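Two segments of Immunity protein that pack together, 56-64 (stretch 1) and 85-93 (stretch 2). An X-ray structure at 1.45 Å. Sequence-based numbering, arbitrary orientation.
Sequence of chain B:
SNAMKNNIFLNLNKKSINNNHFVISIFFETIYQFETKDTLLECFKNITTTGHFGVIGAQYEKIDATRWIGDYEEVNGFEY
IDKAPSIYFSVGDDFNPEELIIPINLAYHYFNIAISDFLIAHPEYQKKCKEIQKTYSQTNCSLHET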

ATOM      1  N   ILE B  56      -2.497  -2.689 -16.427  1.00 13.89           N
ATOM      2  CA  ILE B  56      -3.748  -2.121 -15.953  1.00 14.56           C
ATOM      3  C   ILE B  56      -3.659  -1.980 -14.433  1.00 15.15           C
ATOM      4  O   ILE B  56      -3.414  -2.961 -13.720  1.00 16.00           O
ATOM      5  CB  ILE B  56      -4.980  -2.952 -16.376  1.00 16.38           C
ATOM      6  CG1 ILE B  56      -5.084  -3.000 -17.903  1.00 17.71           C
ATOM      7  CG2 ILE B  56      -6.245  -2.351 -15.782  1.00 17.12           C
ATOM      8  CD1 ILE B  56      -6.223  -3.867 -18.428  1.00 18.43           C
ATOM      9  N   GLY B  57      -3.783  -0.746 -13.951  1.00 14.44           N
ATOM     10  CA  GLY B  57      -3.787  -0.479 -12.522  1.00 14.70           C
ATOM     11  C   GLY B  57      -2.437  -0.266 -11.857  1.00 12.79           C
ATOM     12  O   GLY B  57      -2.376  -0.150 -10.633  1.00 12.89           O
ATOM     13  N   ALA B  58      -1.356  -0.216 -12.635  1.00 11.19           N
ATOM     14  CA  ALA B  58      -0.031   0.019 -12.060  1.00 10.92           C
ATOM     15  C   ALA B  58       0.973   0.439 -13.113  1.00 10.37           C
ATOM     16  O   ALA B  58       1.092  -0.206 -14.147  1.00 11.91           O
ATOM     17  CB  ALA B  58       0.468  -1.226 -11.339  1.00 12.37           C
ATOM     18  N   GLN B  59       1.725   1.496 -12.838  1.00  9.01           N
ATOM     19  CA  GLN B  59       2.759   1.922 -13.770  1.00  9.16           C
ATOM     20  C   GLN B  59       3.829   2.753 -13.088  1.00  7.98           C
ATOM     21  O   GLN B  59       3.610   3.324 -12.015  1.00  7.70           O
ATOM     22  CB  GLN B  59       2.153   2.744 -14.911  1.00 12.16           C
ATOM     23  CG  GLN B  59       1.607   4.089 -14.449  1.00 15.56           C
ATOM     24  CD  GLN B  59       1.196   4.994 -15.596  1.00 20.65           C
ATOM     25  OE1 GLN B  59       1.693   4.864 -16.716  1.00 23.10           O
ATOM     26  NE2 GLN B  59       0.290   5.924 -15.318  1.00 22.87           N
ATOM     27  N   TYR B  60       4.986   2.830 -13.735  1.00  7.30           N
ATOM     28  CA  TYR B  60       5.978   3.847 -13.403  1.00  7.12           C
ATOM     29  C   TYR B  60       6.558   4.452 -14.665  1.00  7.46           C
ATOM     30  O   TYR B  60       6.547   3.835 -15.736  1.00  8.84           O
ATOM     31  CB  TYR B  60       7.100   3.322 -12.484  1.00  7.47           C
ATOM     32  CG  TYR B  60       7.960   2.214 -13.074  1.00  7.05           C
ATOM     33  CD1 TYR B  60       8.947   2.487 -14.027  1.00  7.94           C
ATOM     34  CD2 TYR B  60       7.797   0.893 -12.664  1.00  7.19           C
ATOM     35  CE1 TYR B  60       9.733   1.469 -14.570  1.00  8.37           C
ATOM     36  CE2 TYR B  60       8.579  -0.133 -13.191  1.00  7.80           C
ATOM     37  CZ  TYR B  60       9.545   0.163 -14.147  1.00  8.27           C
ATOM     38  OH  TYR B  60      10.333  -0.836 -14.683  1.00  9.29           O
ATOM     39  N   GLU B  61       7.089   5.658 -14.526  1.00  7.98           N
ATOM     40  CA  GLU B  61       7.765   6.321 -15.619  1.00  9.34           C
ATOM     41  C   GLU B  61       8.769   7.287 -15.018  1.00  8.24           C
ATOM     42  O   GLU B  61       8.405   8.124 -14.188  1.00  9.09           O
ATOM     43  CB  GLU B  61       6.744   7.066 -16.479  1.00 13.51           C
ATOM     44  CG  GLU B  61       7.279   7.706 -17.738  1.00 19.47           C
ATOM     45  CD  GLU B  61       6.204   8.508 -18.450  1.00 25.06           C
ATOM     46  OE1 GLU B  61       5.134   8.733 -17.841  1.00 27.37           O
ATOM     47  OE2 GLU B  61       6.423   8.906 -19.613  1.00 28.14           O
ATOM     48  N   LYS B  62      10.034   7.158 -15.403  1.00  8.47           N
ATOM     49  CA  LYS B  62      11.010   8.178 -15.046  1.00  9.09           C
ATOM     50  C   LYS B  62      10.536   9.519 -15.593  1.00  8.85           C
ATOM     51  O   LYS B  62      10.002   9.597 -16.705  1.00 10.79           O
ATOM     52  CB  LYS B  62      12.381   7.837 -15.616  1.00 10.02           C
ATOM     53  CG  LYS B  62      13.041   6.660 -14.930  1.00 11.39           C
ATOM     54  CD  LYS B  62      14.440   6.428 -15.461  1.00 12.69           C
ATOM     55  CE  LYS B  62      15.134   5.311 -14.698  1.00 14.95           C
ATOM     56  NZ  LYS B  62      16.494   5.012 -15.229  1.00 17.40           N
ATOM     57  N   ILE B  63      10.730  10.576 -14.811  1.00  7.00           N
ATOM     58  CA  ILE B  63      10.229  11.886 -15.187  1.00  8.83           C
ATOM     59  C   ILE B  63      11.260  12.623 -16.018  1.00 10.23           C
ATOM     60  O   ILE B  63      12.398  12.818 -15.583  1.00 11.15           O
ATOM     61  CB  ILE B  63       9.851  12.704 -13.943  1.00  9.36           C
ATOM     62  CG1 ILE B  63       8.641  12.055 -13.256  1.00 10.23           C
ATOM     63  CG2 ILE B  63       9.548  14.152 -14.314  1.00 10.27           C
ATOM     64  CD1 ILE B  63       8.301  12.645 -11.918  1.00 12.54           C
ATOM     65  N   ASP B  64      10.865  13.011 -17.226  1.00 11.05           N
ATOM     66  CA  ASP B  64      11.721  13.806 -18.088  1.00 11.56           C
ATOM     67  C   ASP B  64      11.562  15.268 -17.708  1.00 12.52           C
ATOM     68  O   ASP B  64      10.595  15.917 -18.107  1.00 13.57           O
ATOM     69  CB  ASP B  64      11.318  13.608 -19.547  1.00 14.46           C
ATOM     70  CG  ASP B  64      12.240  14.324 -20.513  1.00 16.68           C
ATOM     71  OD1 ASP B  64      13.053  15.164 -20.076  1.00 17.38           O
ATOM     72  OD2 ASP B  64      12.143  14.042 -21.721  1.00 18.94           O
TER
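Stretch 2 85-93: PSIYFSVGD

How does stretch 2 run relative to stretch 1? It lies beside it as a neighbouring strand in the opposite direction, the two strand axes making an angle of 164° between their N-to-C directions and approaching to 4.5 Å. Residues 86 to 91 are extended, so Ile-87 comes to sit across from Lys-62, Tyr-88 from Glu-61, Phe-89 from Tyr-60, Ser-90 from Gln-59 and Val-91 from Ala-58. Side chains alternate between the two faces of the sheet: Ile-87, Phe-89 and Val-91 on one, Tyr-88 and Ser-90 on the other.

Where does the pairing begin? Pro-85 makes no contact, and the first link is at Ser-86, whose O accepts a hydrogen bond from Ile-63 N at 2.9 Å. One water reinforces this end by joining Ile-63 O (3.0 Å from the water O) to Ser-86 N (2.8 Å from the same atom). At Ile-87 the backbone forms no hydrogen bond to Lys-62, as expected of a non-hydrogen-bonded pair, and CA of Ile-87 lies 4.1 Å from CA of Lys-62. The Ile-87 side chain, with chi1 and chi2 both t, instead brings its CD1 to 3.8 Å from Tyr-60 CD1.

What holds the middle of the strand? Tyr-88 and Glu-61 form a closed pair of hydrogen bonds, Tyr-88 N to Glu-61 O and Glu-61 N to Tyr-88 O, each 2.9 Å. Tyr-88 CB also packs 4.0 Å from Ile-63 CG1. On the other face, Phe-89 adopts chi1 m and its ring comes under the side chain of Tyr-60: Tyr-60 CB lies over the ring face, 3.6 Å from Phe-89 CE2, in a CH-pi contact. The two aromatic rings are oblique, their planes at 48°.

How does the contact close? Ser-90 repeats the two-way pairing, with Ser-90 N to Gln-59 O at 2.9 Å and Gln-59 N to Ser-90 O at 3.0 Å. Beside it, one water gathers three side chains, its O lying 2.6 Å from Gln-59 NE2, 2.6 Å from Ser-90 OG and 3.0 Å from Tyr-88 OH. Val-91 then places CG1 4.3 Å from Ala-58 CB, a light apolar touch, while its CA is 3.2 Å from Gly-57 O. That same Gly-57 O accepts the last hydrogen bond, from Gly-92 N at 2.9 Å. The backbone angles of Gly-92, 94/-166, would jam a CB against the preceding carbonyl, so glycine suits this position; Asp-93 points away and makes no contact.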

ATOM      1  N   PRO B  85      17.003  13.604 -10.226  1.00  8.70           N
ATOM      2  CA  PRO B  85      16.283  12.718 -11.148  1.00  8.10           C
ATOM      3  C   PRO B  85      15.229  11.916 -10.389  1.00  8.15           C
ATOM      4  O   PRO B  85      15.532  11.263  -9.379  1.00  7.91           O
ATOM      5  CB  PRO B  85      17.383  11.799 -11.681  1.00  9.36           C
ATOM      6  CG  PRO B  85      18.637  12.660 -11.609  1.00 10.15           C
ATOM      7  CD  PRO B  85      18.465  13.457 -10.342  1.00 10.79           C
ATOM      8  N   SER B  86      13.999  11.980 -10.879  1.00  8.39           N
ATOM      9  CA  SER B  86      12.855  11.434 -10.168  1.00  7.57           C
ATOM     10  C   SER B  86      12.015  10.517 -11.043  1.00  6.65           C
ATOM     11  O   SER B  86      12.171  10.466 -12.260  1.00  7.86           O
ATOM     12  CB  SER B  86      11.990  12.561  -9.596  1.00  8.06           C
ATOM     13  OG  SER B  86      12.705  13.316  -8.626  1.00 10.05           O
ATOM     14  N   ILE B  87      11.098   9.809 -10.405  1.00  6.51           N
ATOM     15  CA  ILE B  87      10.281   8.828 -11.088  1.00  6.74           C
ATOM     16  C   ILE B  87       8.865   8.839 -10.526  1.00  6.27           C
ATOM     17  O   ILE B  87       8.655   9.006  -9.322  1.00  6.56           O
ATOM     18  CB  ILE B  87      10.948   7.435 -11.009  1.00  7.12           C
ATOM     19  CG1 ILE B  87      10.074   6.349 -11.646  1.00  7.68           C
ATOM     20  CG2 ILE B  87      11.338   7.098  -9.560  1.00  8.57           C
ATOM     21  CD1 ILE B  87      10.824   5.055 -11.879  1.00  9.65           C
ATOM     22  N   TYR B  88       7.902   8.695 -11.427  1.00  6.41           N
ATOM     23  CA  TYR B  88       6.483   8.709 -11.107  1.00  6.34           C
ATOM     24  C   TYR B  88       5.933   7.298 -11.022  1.00  6.68           C
ATOM     25  O   TYR B  88       6.193   6.485 -11.897  1.00  8.44           O
ATOM     26  CB  TYR B  88       5.759   9.486 -12.205  1.00  7.85           C
ATOM     27  CG  TYR B  88       4.255   9.397 -12.211  1.00  8.47           C
ATOM     28  CD1 TYR B  88       3.478  10.253 -11.439  1.00  8.62           C
ATOM     29  CD2 TYR B  88       3.607   8.501 -13.046  1.00 10.29           C
ATOM     30  CE1 TYR B  88       2.091  10.195 -11.478  1.00  8.93           C
ATOM     31  CE2 TYR B  88       2.232   8.436 -13.093  1.00 11.64           C
ATOM     32  CZ  TYR B  88       1.479   9.281 -12.305  1.00 10.61           C
ATOM     33  OH  TYR B  88       0.106   9.213 -12.367  1.00 12.24           O
ATOM     34  N   PHE B  89       5.174   7.017  -9.967  1.00  5.52           N
ATOM     35  CA  PHE B  89       4.446   5.763  -9.831  1.00  5.74           C
ATOM     36  C   PHE B  89       2.967   6.037  -9.693  1.00  7.60           C
ATOM     37  O   PHE B  89       2.567   7.015  -9.062  1.00  8.02           O
ATOM     38  CB  PHE B  89       4.892   5.010  -8.572  1.00  5.58           C
ATOM     39  CG  PHE B  89       6.242   4.400  -8.680  1.00  5.91           C
ATOM     40  CD1 PHE B  89       7.380   5.170  -8.477  1.00  7.31           C
ATOM     41  CD2 PHE B  89       6.381   3.047  -8.955  1.00  7.26           C
ATOM     42  CE1 PHE B  89       8.639   4.603  -8.565  1.00  8.34           C
ATOM     43  CE2 PHE B  89       7.639   2.471  -9.041  1.00  8.39           C
ATOM     44  CZ  PHE B  89       8.766   3.245  -8.846  1.00  9.18           C
ATOM     45  N   SER B  90       2.143   5.166 -10.255  1.00  7.78           N
ATOM     46  CA  SER B  90       0.726   5.219  -9.931  1.00  9.26           C
ATOM     47  C   SER B  90       0.119   3.837  -9.838  1.00  9.22           C
ATOM     48  O   SER B  90       0.576   2.898 -10.488  1.00 10.14           O
ATOM     49  CB  SER B  90      -0.044   6.092 -10.921  1.00 13.63           C
ATOM     50  OG  SER B  90      -0.202   5.438 -12.158  1.00 16.80           O
ATOM     51  N   VAL B  91      -0.903   3.722  -9.004  1.00  8.23           N
ATOM     52  CA  VAL B  91      -1.695   2.505  -8.930  1.00  8.25           C
ATOM     53  C   VAL B  91      -3.182   2.840  -8.947  1.00  9.98           C
ATOM     54  O   VAL B  91      -3.590   3.940  -8.567  1.00 10.13           O
ATOM     55  CB  VAL B  91      -1.360   1.668  -7.669  1.00  9.29           C
ATOM     56  CG1 VAL B  91       0.057   1.136  -7.749  1.00 10.95           C
ATOM     57  CG2 VAL B  91      -1.587   2.481  -6.397  1.00 10.51           C
ATOM     58  N   GLY B  92      -3.984   1.886  -9.403  1.00 12.66           N
ATOM     59  CA  GLY B  92      -5.423   2.061  -9.441  1.00 15.46           C
ATOM     60  C   GLY B  92      -5.943   2.572 -10.771  1.00 18.81           C
ATOM     61  O   GLY B  92      -5.229   2.563 -11.788  1.00 19.44           O
ATOM     62  N   ASP B  93      -7.195   3.016 -10.750  1.00 22.37           N
ATOM     63  CA  ASP B  93      -7.906   3.480 -11.934  1.00 26.77           C
ATOM     64  C   ASP B  93      -7.199   4.642 -12.624  1.00 27.02           C
ATOM     65  O   ASP B  93      -6.671   5.539 -11.966  1.00 26.09           O
ATOM     66  CB  ASP B  93      -9.329   3.885 -11.535  1.00 30.38           C
ATOM     67  CG  ASP B  93     -10.051   4.657 -12.620  1.00 33.64           C
ATOM     68  OD1 ASP B  93      -9.856   4.350 -13.817  1.00 34.93           O
ATOM     69  OD2 ASP B  93     -10.824   5.572 -12.267  1.00 34.99           O
TER
HETATM   70  O   HOH W   1      -1.479   7.006 -13.750  1.00 35.77           O
HETATM   71  O   HOH W   2      13.301  13.765 -12.935  1.00 19.51           O
HETATM   72  O   HOH W   3      14.210  11.150 -14.160  1.00 26.84           O